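Local coordinates for protein cpftsy (PDB 4AK9) that probably acts as the GTPase receptor for the chloroplast signal recognition particle, helping to deliver proteins to the thylakoid membrane, at residues K98-R103 and Q305-Q310; N138-K141 and K146-M149; A186-A191 and R222-A227. All coordinates share one frame; numbering follows the deposited sequence.

Interaction 1 (K98-R103 and Q305-Q310)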
# COMPACT_ATOMS: atom_id res chain seq x y z
N LYS A 98 7.96 -18.09 -9.48
CA LYS A 98 9.26 -18.37 -8.86
C LYS A 98 9.45 -17.67 -7.52
O LYS A 98 9.91 -18.29 -6.57
CB LYS A 98 10.39 -18.01 -9.82
CG LYS A 98 10.44 -18.96 -10.98
CD LYS A 98 11.55 -18.64 -11.97
CE LYS A 98 12.94 -18.88 -11.36
NZ LYS A 98 13.47 -17.73 -10.56
N LEU A 99 9.09 -16.39 -7.46
CA LEU A 99 9.20 -15.65 -6.21
C LEU A 99 8.38 -16.32 -5.13
O LEU A 99 8.79 -16.31 -3.96
CB LEU A 99 8.69 -14.23 -6.38
CG LEU A 99 9.59 -13.23 -7.09
CD1 LEU A 99 9.04 -11.83 -6.81
CD2 LEU A 99 11.02 -13.37 -6.57
N LEU A 100 7.24 -16.90 -5.50
CA LEU A 100 6.35 -17.54 -4.51
C LEU A 100 6.83 -18.90 -4.00
O LEU A 100 6.36 -19.39 -2.99
CB LEU A 100 4.90 -17.66 -5.06
CG LEU A 100 4.08 -16.36 -5.13
CD1 LEU A 100 2.85 -16.58 -6.07
CD2 LEU A 100 3.61 -15.95 -3.73
N THR A 101 7.77 -19.51 -4.71
CA THR A 101 8.09 -20.90 -4.45
C THR A 101 9.58 -21.21 -4.25
O THR A 101 9.91 -22.24 -3.67
CB THR A 101 7.63 -21.77 -5.64
OG1 THR A 101 8.20 -21.24 -6.86
CG2 THR A 101 6.10 -21.78 -5.77
N GLU A 102 10.47 -20.39 -4.77
CA GLU A 102 11.90 -20.76 -4.77
C GLU A 102 12.56 -20.80 -3.39
O GLU A 102 13.52 -21.55 -3.19
CB GLU A 102 12.69 -19.83 -5.69
CG GLU A 102 12.82 -18.41 -5.11
CD GLU A 102 13.14 -17.36 -6.17
OE1 GLU A 102 13.56 -17.75 -7.29
OE2 GLU A 102 12.99 -16.15 -5.88
N ARG A 103 12.05 -20.02 -2.43
CA ARG A 103 12.73 -19.88 -1.15
C ARG A 103 11.96 -20.50 0.03
O ARG A 103 12.57 -21.02 0.99
CB ARG A 103 13.05 -18.38 -0.90
CG ARG A 103 13.43 -18.04 0.56
CD ARG A 103 14.79 -18.67 1.02
NE ARG A 103 15.15 -18.19 2.36
CZ ARG A 103 14.66 -18.71 3.48
NH1 ARG A 103 13.82 -19.74 3.43
NH2 ARG A 103 15.00 -18.22 4.67
N GLN A 305 -9.13 -21.01 1.92
CA GLN A 305 -8.59 -21.98 0.97
C GLN A 305 -7.09 -22.15 1.18
O GLN A 305 -6.39 -21.19 1.50
CB GLN A 305 -8.85 -21.51 -0.46
CG GLN A 305 -10.33 -21.61 -0.85
CD GLN A 305 -10.80 -23.06 -0.83
OE1 GLN A 305 -10.12 -23.94 -1.37
NE2 GLN A 305 -11.95 -23.31 -0.21
N PRO A 306 -6.60 -23.39 0.99
CA PRO A 306 -5.17 -23.64 1.09
C PRO A 306 -4.48 -22.94 -0.07
O PRO A 306 -5.04 -22.88 -1.17
CB PRO A 306 -5.06 -25.17 0.97
CG PRO A 306 -6.34 -25.58 0.24
CD PRO A 306 -7.38 -24.62 0.74
N PHE A 307 -3.30 -22.38 0.17
CA PHE A 307 -2.63 -21.62 -0.87
C PHE A 307 -1.87 -22.51 -1.85
O PHE A 307 -1.22 -23.48 -1.47
CB PHE A 307 -1.67 -20.60 -0.24
CG PHE A 307 -1.06 -19.67 -1.24
CD1 PHE A 307 -1.80 -18.63 -1.77
CD2 PHE A 307 0.26 -19.84 -1.64
CE1 PHE A 307 -1.24 -17.76 -2.72
CE2 PHE A 307 0.82 -18.97 -2.56
CZ PHE A 307 0.07 -17.94 -3.10
N ASP A 308 -1.95 -22.19 -3.13
CA ASP A 308 -1.11 -22.83 -4.13
C ASP A 308 -0.64 -21.75 -5.10
O ASP A 308 -1.45 -21.02 -5.66
CB ASP A 308 -1.87 -23.91 -4.89
CG ASP A 308 -1.06 -24.51 -6.01
OD1 ASP A 308 -0.07 -25.23 -5.70
OD2 ASP A 308 -1.38 -24.27 -7.20
N ALA A 309 0.67 -21.67 -5.31
CA ALA A 309 1.27 -20.58 -6.08
C ALA A 309 0.78 -20.57 -7.53
O ALA A 309 0.42 -19.55 -8.07
CB ALA A 309 2.78 -20.68 -6.03
N GLN A 310 0.76 -21.73 -8.17
CA GLN A 310 0.25 -21.75 -9.54
C GLN A 310 -1.22 -21.30 -9.65
O GLN A 310 -1.57 -20.52 -10.54
CB GLN A 310 0.48 -23.11 -10.20
CG GLN A 310 0.33 -23.06 -11.72
CD GLN A 310 1.25 -22.04 -12.38
OE1 GLN A 310 2.48 -22.15 -12.32
NE2 GLN A 310 0.64 -21.01 -13.00
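Leu100 turns CG anti to its carbonyl carbon (chi1 -74°) and Phe307 turns CG anti to its backbone N (chi1 -174°), and these rotations let the far ends of the two side chains meet. The touching atoms are Leu100 CD2 and Phe307 CZ, 4.1 Å apart; the side chains cross at about a right angle, with the methyl approaching the ring obliquely. The other branch, Leu100 CD1, lies 4.1 Å from Ala309 CB, while the root of the same side chain is closer, Leu100 CB standing 3.8 Å from Ala309 CB. Thr101, next in the chain, closes in: its methyl, CG2, reaches Ala309 CB at 3.5 Å. The methyl of Ala309 thus rests against both Leu100 and Thr101, and the backbones come near here, with the CA atoms of Leu100 and Ala309 6.1 Å apart. Thr101 OG1 bonds instead to the carbonyl of Phe97, earlier in the chain. Asp308 is the N-cap residue of helix 309-316, which begins at Ala309 and also brings Phe312 and Val313 against Leu100; the ring of Phe312 meets that of Phe307 with planes about 50° apart. The contact joins the C-terminal part of helix 85-101, of the N-terminal helical bundle, to helix 309-316 of the GTPase domain, consistent with the N-G arrangement of SRP GTPases. Because methyl, methylene and ring carbons do all the touching, the two parts are matched by shape rather than by directional bonds, which is consistent with an interface able to make small adjustments.

Interaction 2 (N138-K141 and K146-M149)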
# COMPACT_ATOMS: atom_id res chain seq x y z
N ASN A 138 -13.40 -26.34 10.65
CA ASN A 138 -14.36 -26.90 9.72
C ASN A 138 -13.66 -27.75 8.67
O ASN A 138 -14.17 -28.80 8.26
CB ASN A 138 -15.16 -25.77 9.07
CG ASN A 138 -16.01 -26.25 7.90
OD1 ASN A 138 -17.08 -26.83 8.10
ND2 ASN A 138 -15.54 -26.00 6.68
N ARG A 139 -12.48 -27.32 8.23
CA ARG A 139 -11.68 -28.15 7.32
C ARG A 139 -11.25 -29.47 7.94
O ARG A 139 -11.29 -30.52 7.28
CB ARG A 139 -10.44 -27.39 6.81
CG ARG A 139 -10.77 -26.29 5.84
CD ARG A 139 -9.49 -25.66 5.27
NE ARG A 139 -8.75 -26.60 4.43
CZ ARG A 139 -9.04 -26.88 3.16
NH1 ARG A 139 -10.07 -26.29 2.55
NH2 ARG A 139 -8.29 -27.74 2.50
N PHE A 140 -10.80 -29.44 9.19
CA PHE A 140 -10.38 -30.66 9.85
C PHE A 140 -11.54 -31.62 10.07
O PHE A 140 -11.41 -32.84 9.85
CB PHE A 140 -9.71 -30.34 11.18
CG PHE A 140 -8.32 -29.78 11.05
CD1 PHE A 140 -7.31 -30.56 10.50
CD2 PHE A 140 -8.03 -28.51 11.49
CE1 PHE A 140 -6.03 -30.04 10.37
CE2 PHE A 140 -6.74 -27.99 11.38
CZ PHE A 140 -5.75 -28.75 10.82
N LYS A 141 -12.66 -31.07 10.51
CA LYS A 141 -13.89 -31.86 10.75
C LYS A 141 -14.38 -32.57 9.50
O LYS A 141 -14.80 -33.72 9.55
CB LYS A 141 -14.98 -30.97 11.33
CG LYS A 141 -14.66 -30.52 12.76
CD LYS A 141 -14.36 -31.74 13.65
CE LYS A 141 -14.15 -31.37 15.11
NZ LYS A 141 -13.81 -32.56 15.97
N LYS A 146 -10.35 -35.17 14.65
CA LYS A 146 -10.93 -34.78 15.94
C LYS A 146 -10.24 -33.52 16.52
O LYS A 146 -9.06 -33.56 16.90
CB LYS A 146 -10.82 -35.95 16.90
CG LYS A 146 -11.36 -35.71 18.30
CD LYS A 146 -11.27 -37.01 19.10
CE LYS A 146 -11.76 -36.82 20.53
NZ LYS A 146 -11.27 -37.94 21.39
N VAL A 147 -11.00 -32.43 16.63
CA VAL A 147 -10.44 -31.11 16.93
C VAL A 147 -10.81 -30.61 18.32
O VAL A 147 -11.97 -30.73 18.74
CB VAL A 147 -10.97 -30.03 15.93
CG1 VAL A 147 -10.46 -28.65 16.30
CG2 VAL A 147 -10.58 -30.40 14.51
N LEU A 148 -9.83 -30.05 19.02
CA LEU A 148 -10.08 -29.36 20.28
C LEU A 148 -9.66 -27.90 20.16
O LEU A 148 -8.53 -27.61 19.76
CB LEU A 148 -9.30 -30.01 21.43
CG LEU A 148 -9.34 -29.28 22.78
CD1 LEU A 148 -10.74 -29.37 23.37
CD2 LEU A 148 -8.30 -29.85 23.79
N MET A 149 -10.55 -26.98 20.53
CA MET A 149 -10.21 -25.56 20.49
C MET A 149 -9.79 -25.07 21.85
O MET A 149 -10.30 -25.53 22.88
CB MET A 149 -11.39 -24.72 19.97
CG MET A 149 -11.77 -25.03 18.54
SD MET A 149 -13.20 -24.01 18.08
CE MET A 149 -13.47 -24.50 16.42
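Val147 meets two neighbouring side chains of helix 126-142, Phe140 through CG2 and Lys141 through both CB and CG2. Its CG2 lies against Phe140 CB at 3.4 Å, a tight approach to the root of that side chain, and is 3.7 Å from Lys141 CE. Phe140 and Val147 cross at about a right angle, and the phenyl ring leads away from the valine. Lys141 comes in across it at a slant: bent at chi2 (-54°) and then extended, it lays CE 3.5 Å from Val147 CB. Its ammonium ends beside the strand backbone, with NZ modelled 3.6 Å from Lys146 CA and only 2.9 Å from Val147 N; both nitrogens are donors, so this is no hydrogen bond and the exact placing of NZ is doubtful. With an alanine at Lys141, Val147 CB would probably lose its methylene cover on this flank, opening a gap beside the start of the strand. Helix 126-142 and strand 147-150 are successive elements of a beta-alpha-beta crossover that starts from strand 117-123, with strand 202-205 running between the two strands in the sheet. Phe140 accordingly rests on Val202 and Leu204 of that intervening strand, and Val147 also touches Leu204. Leu148, next along the strand, points to the other face of the sheet. Backbone bonds hold Val147 to Glu173 and Leu148 to Val202 and Leu204, tying the strand to both of its parallel neighbours. Lys146 points away from the helix, where its NZ bonds to the carbonyl of Glu198 and its charge meets the Phe200 ring in a cation-pi contact.

Interaction 3 (A186-A191 and R222-A227)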
# COMPACT_ATOMS: atom_id res chain seq x y z
N ALA A 186 -2.10 -20.84 31.02
CA ALA A 186 -2.74 -21.94 31.75
C ALA A 186 -3.87 -22.60 30.94
O ALA A 186 -4.06 -23.81 31.00
CB ALA A 186 -3.25 -21.47 33.10
N VAL A 187 -4.63 -21.79 30.20
CA VAL A 187 -5.68 -22.31 29.33
C VAL A 187 -5.07 -23.18 28.25
O VAL A 187 -5.56 -24.28 27.98
CB VAL A 187 -6.47 -21.16 28.65
CG1 VAL A 187 -7.47 -21.71 27.62
CG2 VAL A 187 -7.16 -20.31 29.69
N LEU A 188 -4.01 -22.67 27.62
CA LEU A 188 -3.37 -23.43 26.56
C LEU A 188 -2.80 -24.75 27.08
O LEU A 188 -2.91 -25.79 26.42
CB LEU A 188 -2.31 -22.58 25.84
CG LEU A 188 -2.84 -21.35 25.07
CD1 LEU A 188 -1.83 -20.85 24.05
CD2 LEU A 188 -4.13 -21.69 24.35
N SER A 189 -2.16 -24.72 28.25
CA SER A 189 -1.52 -25.93 28.75
C SER A 189 -2.57 -26.95 29.16
O SER A 189 -2.42 -28.14 28.91
CB SER A 189 -0.52 -25.64 29.88
OG SER A 189 -1.13 -25.05 31.00
N GLN A 190 -3.66 -26.47 29.76
CA GLN A 190 -4.80 -27.32 30.07
C GLN A 190 -5.37 -27.98 28.81
O GLN A 190 -5.69 -29.17 28.82
CB GLN A 190 -5.88 -26.50 30.78
CG GLN A 190 -7.13 -27.29 31.16
CD GLN A 190 -8.16 -26.42 31.88
OE1 GLN A 190 -7.83 -25.35 32.40
NE2 GLN A 190 -9.41 -26.89 31.91
N ALA A 191 -5.51 -27.24 27.71
CA ALA A 191 -6.03 -27.84 26.49
C ALA A 191 -5.08 -28.85 25.89
O ALA A 191 -5.51 -29.87 25.37
CB ALA A 191 -6.36 -26.76 25.45
N ARG A 222 5.02 -15.24 24.40
CA ARG A 222 6.16 -16.16 24.54
C ARG A 222 5.89 -17.18 25.64
O ARG A 222 6.25 -18.35 25.52
CB ARG A 222 7.43 -15.38 24.86
CG ARG A 222 7.87 -14.49 23.74
CD ARG A 222 9.25 -13.94 23.97
NE ARG A 222 9.86 -13.51 22.71
CZ ARG A 222 10.49 -12.36 22.56
NH1 ARG A 222 10.53 -11.56 23.61
NH2 ARG A 222 11.08 -12.00 21.41
N GLY A 223 5.23 -16.71 26.70
CA GLY A 223 4.85 -17.57 27.82
C GLY A 223 3.87 -18.64 27.39
O GLY A 223 3.91 -19.77 27.90
N CYS A 224 2.99 -18.29 26.45
CA CYS A 224 2.06 -19.26 25.88
C CYS A 224 2.79 -20.32 25.08
O CYS A 224 2.46 -21.51 25.15
CB CYS A 224 1.04 -18.57 24.96
SG CYS A 224 -0.27 -17.71 25.84
N LYS A 225 3.78 -19.88 24.29
CA LYS A 225 4.55 -20.83 23.50
C LYS A 225 5.25 -21.80 24.45
O LYS A 225 5.26 -23.01 24.22
CB LYS A 225 5.58 -20.13 22.61
CG LYS A 225 6.10 -21.04 21.50
CD LYS A 225 7.63 -21.02 21.40
CE LYS A 225 8.32 -21.85 22.50
NZ LYS A 225 8.61 -23.30 22.16
N ARG A 226 5.79 -21.27 25.54
CA ARG A 226 6.55 -22.12 26.49
C ARG A 226 5.66 -23.13 27.22
O ARG A 226 6.05 -24.29 27.37
CB ARG A 226 7.28 -21.27 27.51
CG ARG A 226 8.45 -20.50 26.93
CD ARG A 226 9.18 -19.77 28.05
NE ARG A 226 9.92 -18.64 27.51
CZ ARG A 226 9.64 -17.37 27.76
NH1 ARG A 226 8.64 -17.05 28.59
NH2 ARG A 226 10.38 -16.41 27.21
N ALA A 227 4.49 -22.68 27.65
CA ALA A 227 3.50 -23.56 28.27
C ALA A 227 3.04 -24.66 27.34
O ALA A 227 2.85 -25.80 27.77
CB ALA A 227 2.31 -22.77 28.75
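Apolar helix-to-helix packing joins helix 184-197 to helix 215-231 beside the central sheet of the GTPase domain. Two pairs carry it. Leu188 sends branch CD1 alongside Cys224, 3.8 Å from Cys224 CB and 3.9 Å from Cys224 SG, so one methyl touches both side-chain atoms. The leucine reaches across with CG anti to its carbonyl carbon (chi1 -65°). Beside this pair the helices come closer still: the CA atoms of Ser189 and Ala227 are 5.6 Å apart, against 6.9 Å for Leu188 and Cys224. Small residues permit that approach, with Ser189 CB lying 4.2 Å from Ala227 CB and 4.0 Å from Ala227 O. The serine thus meets its partner through carbon, while OG stays near carbonyls of its own helix. Leu188 also touches Ala150, and Ala191 packs on Leu148 and Ala150, which seats helix 184-197 on strand 147-150. Cys224 and Ala227 further touch Pro184 and Ala185 at the start of that helix. Helix 184-197 connects strand 173-175 to strand 202-205, and helix 215-231 connects strand 202-205 to strand 238-244; neighbouring crossover helices packed on one sheet face are characteristic of the layered alpha/beta fold of P-loop GTPases.

Overall arrangement
All three contacts border the same GTPase-domain sheet, and both interactions 2 and 3 are nested in the chain loop closed by interaction 1. Interactions 2 and 3 have centres about 19 Å apart and use opposite faces of strand 147-150; they touch where Leu148 CD2 lies 3.2 Å from Ala191 O. Interactions 1 and 2, with centres about 25 Å apart, meet through Pro306 CD and Arg139 NH1 at 3.6 Å. Interactions 1 and 3 lie on opposite sides of the chain's centre, their nearest atoms about 18 Å apart. The probable nucleotide-binding P-loop runs into the N-terminal end of helix 126-142, whose other end supplies residues 138-141 of interaction 2.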